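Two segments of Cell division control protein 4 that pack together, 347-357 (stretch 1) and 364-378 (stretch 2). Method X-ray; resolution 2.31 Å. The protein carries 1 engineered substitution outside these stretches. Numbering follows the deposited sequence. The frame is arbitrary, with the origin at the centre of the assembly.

Stretch 1, residues 347-357: TLQGHTALVGL
Stretch 2, residues 364-378: FLVSAAADGSIRGWD

A buried histidine can tie a loop to a neighbouring hairpin when both ring nitrogens find partners, and these segments of Cell division control protein 4 illustrate the principle. In stretch 2, a strand from Phe364 towards Ala369 pairs with strand 373-378 as a hairpin closed by a type I turn from Ala369 to Gly372; Gly372, at phi/psi 91/7, adopts angles that call for glycine. Stretch 1 enters extended through Thr347 and Leu348, loops past the hairpin and regains extended conformation towards Leu357, running at 121° to the strand that begins at Phe364.

Backbone bonds set the register. Ala370 N donates to Leu354 O (2.9 Å) and Ala368 N to Leu357 O (3.1 Å), the latter within an antiparallel pair with CA atoms 5.2 Å apart. Gly356 N to Ala368 O, at 3.5 Å, is weak.

The polar interactions centre on His351 (chi1 m, -59°; chi2 -77°). Its CA-to-CB bond points sideways, yet the ring end reaches the hairpin. His351 ND1 donates to Ser373 OG (2.8 Å), and His351 NE2 shares a hydrogen bond with Ser367 OG (2.7 Å). Both serines are p rotamers, and their OG atoms lie at the ring edge, near its plane. The network extends within stretch 2: Trp377 NE1 donates to Ser367 OG (3.1 Å), and Ser373 OG to Asp371 OD1 (2.5 Å). Arg375 (m, m, t) folds its guanidinium over Gly350 CA, and Arg375 NE makes a weak bond to Gly350 O at 2.8 Å.

Apolar contacts complete the 757 Å² buried surface. Leu348 (m, t) lays CD1 over the Trp377 face, 3.9 Å from Trp377 CD2, while Gly350 CA meets the indole edge, 4.0 Å from Trp377 CH2; a CB on Gly350 would clash there. Alanines give short apolar contacts: Leu354 CB lies 4.1 Å from Ala370 CB, and Leu357 CB (side chain m, t) 4.0 Å from Ala368 CB.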

# COMPACT_ATOMS: atom_id res chain seq x y z
N THR B 347 21.05 -13.25 0.69
CA THR B 347 20.69 -13.96 1.91
C THR B 347 20.58 -12.95 3.04
O THR B 347 21.53 -12.21 3.31
CB THR B 347 21.72 -15.05 2.29
OG1 THR B 347 21.91 -15.94 1.19
CG2 THR B 347 21.22 -15.84 3.49
N LEU B 348 19.42 -12.90 3.67
CA LEU B 348 19.17 -11.96 4.75
C LEU B 348 19.29 -12.70 6.07
O LEU B 348 18.64 -13.73 6.27
CB LEU B 348 17.78 -11.35 4.62
CG LEU B 348 17.37 -10.84 3.24
CD1 LEU B 348 15.97 -10.25 3.27
CD2 LEU B 348 18.38 -9.83 2.73
N GLN B 349 20.11 -12.18 6.97
CA GLN B 349 20.32 -12.80 8.28
C GLN B 349 19.93 -11.82 9.38
O GLN B 349 20.74 -10.99 9.79
CB GLN B 349 21.79 -13.21 8.43
CG GLN B 349 22.08 -14.04 9.67
CD GLN B 349 21.36 -15.37 9.66
OE1 GLN B 349 21.72 -16.28 8.90
NE2 GLN B 349 20.33 -15.50 10.49
N GLY B 350 18.69 -11.90 9.85
CA GLY B 350 18.20 -10.99 10.88
C GLY B 350 17.35 -11.68 11.93
O GLY B 350 16.63 -11.03 12.69
N HIS B 351 17.43 -13.00 11.96
CA HIS B 351 16.70 -13.81 12.93
C HIS B 351 17.61 -14.92 13.44
O HIS B 351 18.48 -15.38 12.71
CB HIS B 351 15.46 -14.44 12.29
CG HIS B 351 14.50 -13.45 11.71
ND1 HIS B 351 13.64 -12.71 12.49
CD2 HIS B 351 14.25 -13.08 10.43
CE1 HIS B 351 12.90 -11.93 11.72
NE2 HIS B 351 13.25 -12.14 10.47
N THR B 352 17.40 -15.34 14.68
CA THR B 352 18.19 -16.43 15.25
C THR B 352 17.32 -17.65 15.52
O THR B 352 17.69 -18.53 16.30
CB THR B 352 18.90 -16.00 16.55
OG1 THR B 352 17.92 -15.78 17.57
CG2 THR B 352 19.71 -14.73 16.32
N ALA B 353 16.16 -17.70 14.87
CA ALA B 353 15.26 -18.83 15.03
C ALA B 353 14.52 -19.10 13.73
O ALA B 353 14.72 -18.39 12.74
CB ALA B 353 14.28 -18.56 16.16
N LEU B 354 13.67 -20.12 13.73
CA LEU B 354 12.81 -20.46 12.59
C LEU B 354 12.10 -19.22 12.05
O LEU B 354 11.37 -18.55 12.78
CB LEU B 354 11.78 -21.50 13.03
CG LEU B 354 10.95 -22.29 12.01
CD1 LEU B 354 10.35 -23.51 12.69
CD2 LEU B 354 9.85 -21.46 11.39
N VAL B 355 12.31 -18.92 10.77
CA VAL B 355 11.53 -17.86 10.12
C VAL B 355 10.36 -18.48 9.37
O VAL B 355 10.56 -19.10 8.32
CB VAL B 355 12.38 -17.02 9.15
CG1 VAL B 355 11.59 -15.80 8.68
CG2 VAL B 355 13.70 -16.59 9.80
N GLY B 356 9.15 -18.32 9.89
CA GLY B 356 7.99 -18.97 9.32
C GLY B 356 6.92 -18.04 8.76
O GLY B 356 5.91 -18.51 8.24
N LEU B 357 7.14 -16.73 8.86
CA LEU B 357 6.13 -15.78 8.41
C LEU B 357 6.72 -14.67 7.54
O LEU B 357 7.70 -14.03 7.92
CB LEU B 357 5.41 -15.17 9.63
CG LEU B 357 4.66 -16.13 10.54
CD1 LEU B 357 4.31 -15.48 11.88
CD2 LEU B 357 3.41 -16.64 9.85
N PHE B 364 7.73 -2.59 2.01
CA PHE B 364 8.40 -3.43 3.00
C PHE B 364 8.25 -4.93 2.74
O PHE B 364 7.14 -5.41 2.51
CB PHE B 364 7.85 -3.16 4.41
CG PHE B 364 8.03 -1.75 4.88
CD1 PHE B 364 9.28 -1.16 4.92
CD2 PHE B 364 6.93 -1.02 5.34
CE1 PHE B 364 9.44 0.14 5.38
CE2 PHE B 364 7.08 0.27 5.80
CZ PHE B 364 8.34 0.86 5.82
N LEU B 365 9.36 -5.66 2.78
CA LEU B 365 9.30 -7.10 3.02
C LEU B 365 9.37 -7.26 4.52
O LEU B 365 10.26 -6.69 5.17
CB LEU B 365 10.47 -7.83 2.36
CG LEU B 365 10.60 -9.32 2.72
CD1 LEU B 365 9.42 -10.13 2.21
CD2 LEU B 365 11.92 -9.91 2.22
N VAL B 366 8.44 -8.00 5.10
CA VAL B 366 8.42 -8.17 6.55
C VAL B 366 8.50 -9.64 6.94
O VAL B 366 7.82 -10.49 6.36
CB VAL B 366 7.18 -7.53 7.19
CG1 VAL B 366 7.31 -7.52 8.72
CG2 VAL B 366 6.98 -6.12 6.67
N SER B 367 9.34 -9.94 7.92
CA SER B 367 9.55 -11.32 8.36
C SER B 367 9.47 -11.43 9.88
O SER B 367 9.85 -10.51 10.61
CB SER B 367 10.91 -11.82 7.88
OG SER B 367 11.95 -11.01 8.41
N ALA B 368 8.98 -12.57 10.34
CA ALA B 368 8.77 -12.81 11.76
C ALA B 368 9.24 -14.21 12.13
O ALA B 368 9.03 -15.15 11.36
CB ALA B 368 7.30 -12.61 12.12
N ALA B 369 9.85 -14.34 13.29
CA ALA B 369 10.52 -15.59 13.66
C ALA B 369 10.04 -16.15 14.99
O ALA B 369 9.34 -15.47 15.74
CB ALA B 369 12.04 -15.38 13.68
N ALA B 370 10.43 -17.39 15.29
CA ALA B 370 9.96 -18.10 16.47
C ALA B 370 10.60 -17.63 17.78
O ALA B 370 10.29 -18.15 18.85
CB ALA B 370 10.17 -19.61 16.30
N ASP B 371 11.50 -16.66 17.69
CA ASP B 371 12.13 -16.10 18.88
C ASP B 371 11.45 -14.79 19.29
O ASP B 371 11.89 -14.11 20.22
CB ASP B 371 13.62 -15.88 18.65
CG ASP B 371 13.91 -14.90 17.53
OD1 ASP B 371 12.95 -14.50 16.83
OD2 ASP B 371 15.09 -14.54 17.34
N GLY B 372 10.40 -14.42 18.56
CA GLY B 372 9.65 -13.21 18.85
C GLY B 372 10.15 -11.98 18.11
O GLY B 372 9.68 -10.87 18.35
N SER B 373 11.09 -12.18 17.20
CA SER B 373 11.65 -11.07 16.44
C SER B 373 10.86 -10.83 15.16
O SER B 373 10.35 -11.76 14.54
CB SER B 373 13.12 -11.33 16.09
OG SER B 373 13.25 -12.50 15.30
N ILE B 374 10.76 -9.56 14.79
CA ILE B 374 10.12 -9.14 13.55
C ILE B 374 11.08 -8.18 12.85
O ILE B 374 11.64 -7.29 13.48
CB ILE B 374 8.79 -8.42 13.83
CG1 ILE B 374 7.82 -9.35 14.56
CG2 ILE B 374 8.17 -7.91 12.54
CD1 ILE B 374 6.69 -8.63 15.23
N ARG B 375 11.27 -8.37 11.54
CA ARG B 375 12.19 -7.53 10.78
C ARG B 375 11.52 -6.92 9.55
O ARG B 375 10.80 -7.59 8.82
CB ARG B 375 13.42 -8.32 10.34
CG ARG B 375 14.28 -8.84 11.46
CD ARG B 375 15.25 -7.78 11.95
NE ARG B 375 16.07 -8.29 13.04
CZ ARG B 375 17.10 -7.65 13.58
NH1 ARG B 375 17.44 -6.45 13.12
NH2 ARG B 375 17.78 -8.19 14.58
N GLY B 376 11.79 -5.63 9.33
CA GLY B 376 11.34 -4.96 8.13
C GLY B 376 12.49 -4.67 7.18
O GLY B 376 13.49 -4.06 7.56
N TRP B 377 12.34 -5.12 5.94
CA TRP B 377 13.35 -4.88 4.92
C TRP B 377 12.73 -4.10 3.78
O TRP B 377 11.55 -4.29 3.46
CB TRP B 377 13.90 -6.19 4.38
CG TRP B 377 14.09 -7.27 5.41
CD1 TRP B 377 13.13 -8.10 5.92
CD2 TRP B 377 15.32 -7.65 6.04
NE1 TRP B 377 13.69 -8.97 6.82
CE2 TRP B 377 15.03 -8.72 6.91
CE3 TRP B 377 16.64 -7.20 5.94
CZ2 TRP B 377 16.01 -9.33 7.69
CZ3 TRP B 377 17.61 -7.81 6.71
CH2 TRP B 377 17.29 -8.86 7.57
N ASP B 378 13.52 -3.23 3.16
CA ASP B 378 13.05 -2.49 2.00
C ASP B 378 12.64 -3.49 0.92
O ASP B 378 13.38 -4.42 0.62
CB ASP B 378 14.15 -1.57 1.48
CG ASP B 378 13.68 -0.69 0.36
OD1 ASP B 378 13.18 0.42 0.65
OD2 ASP B 378 13.79 -1.10 -0.82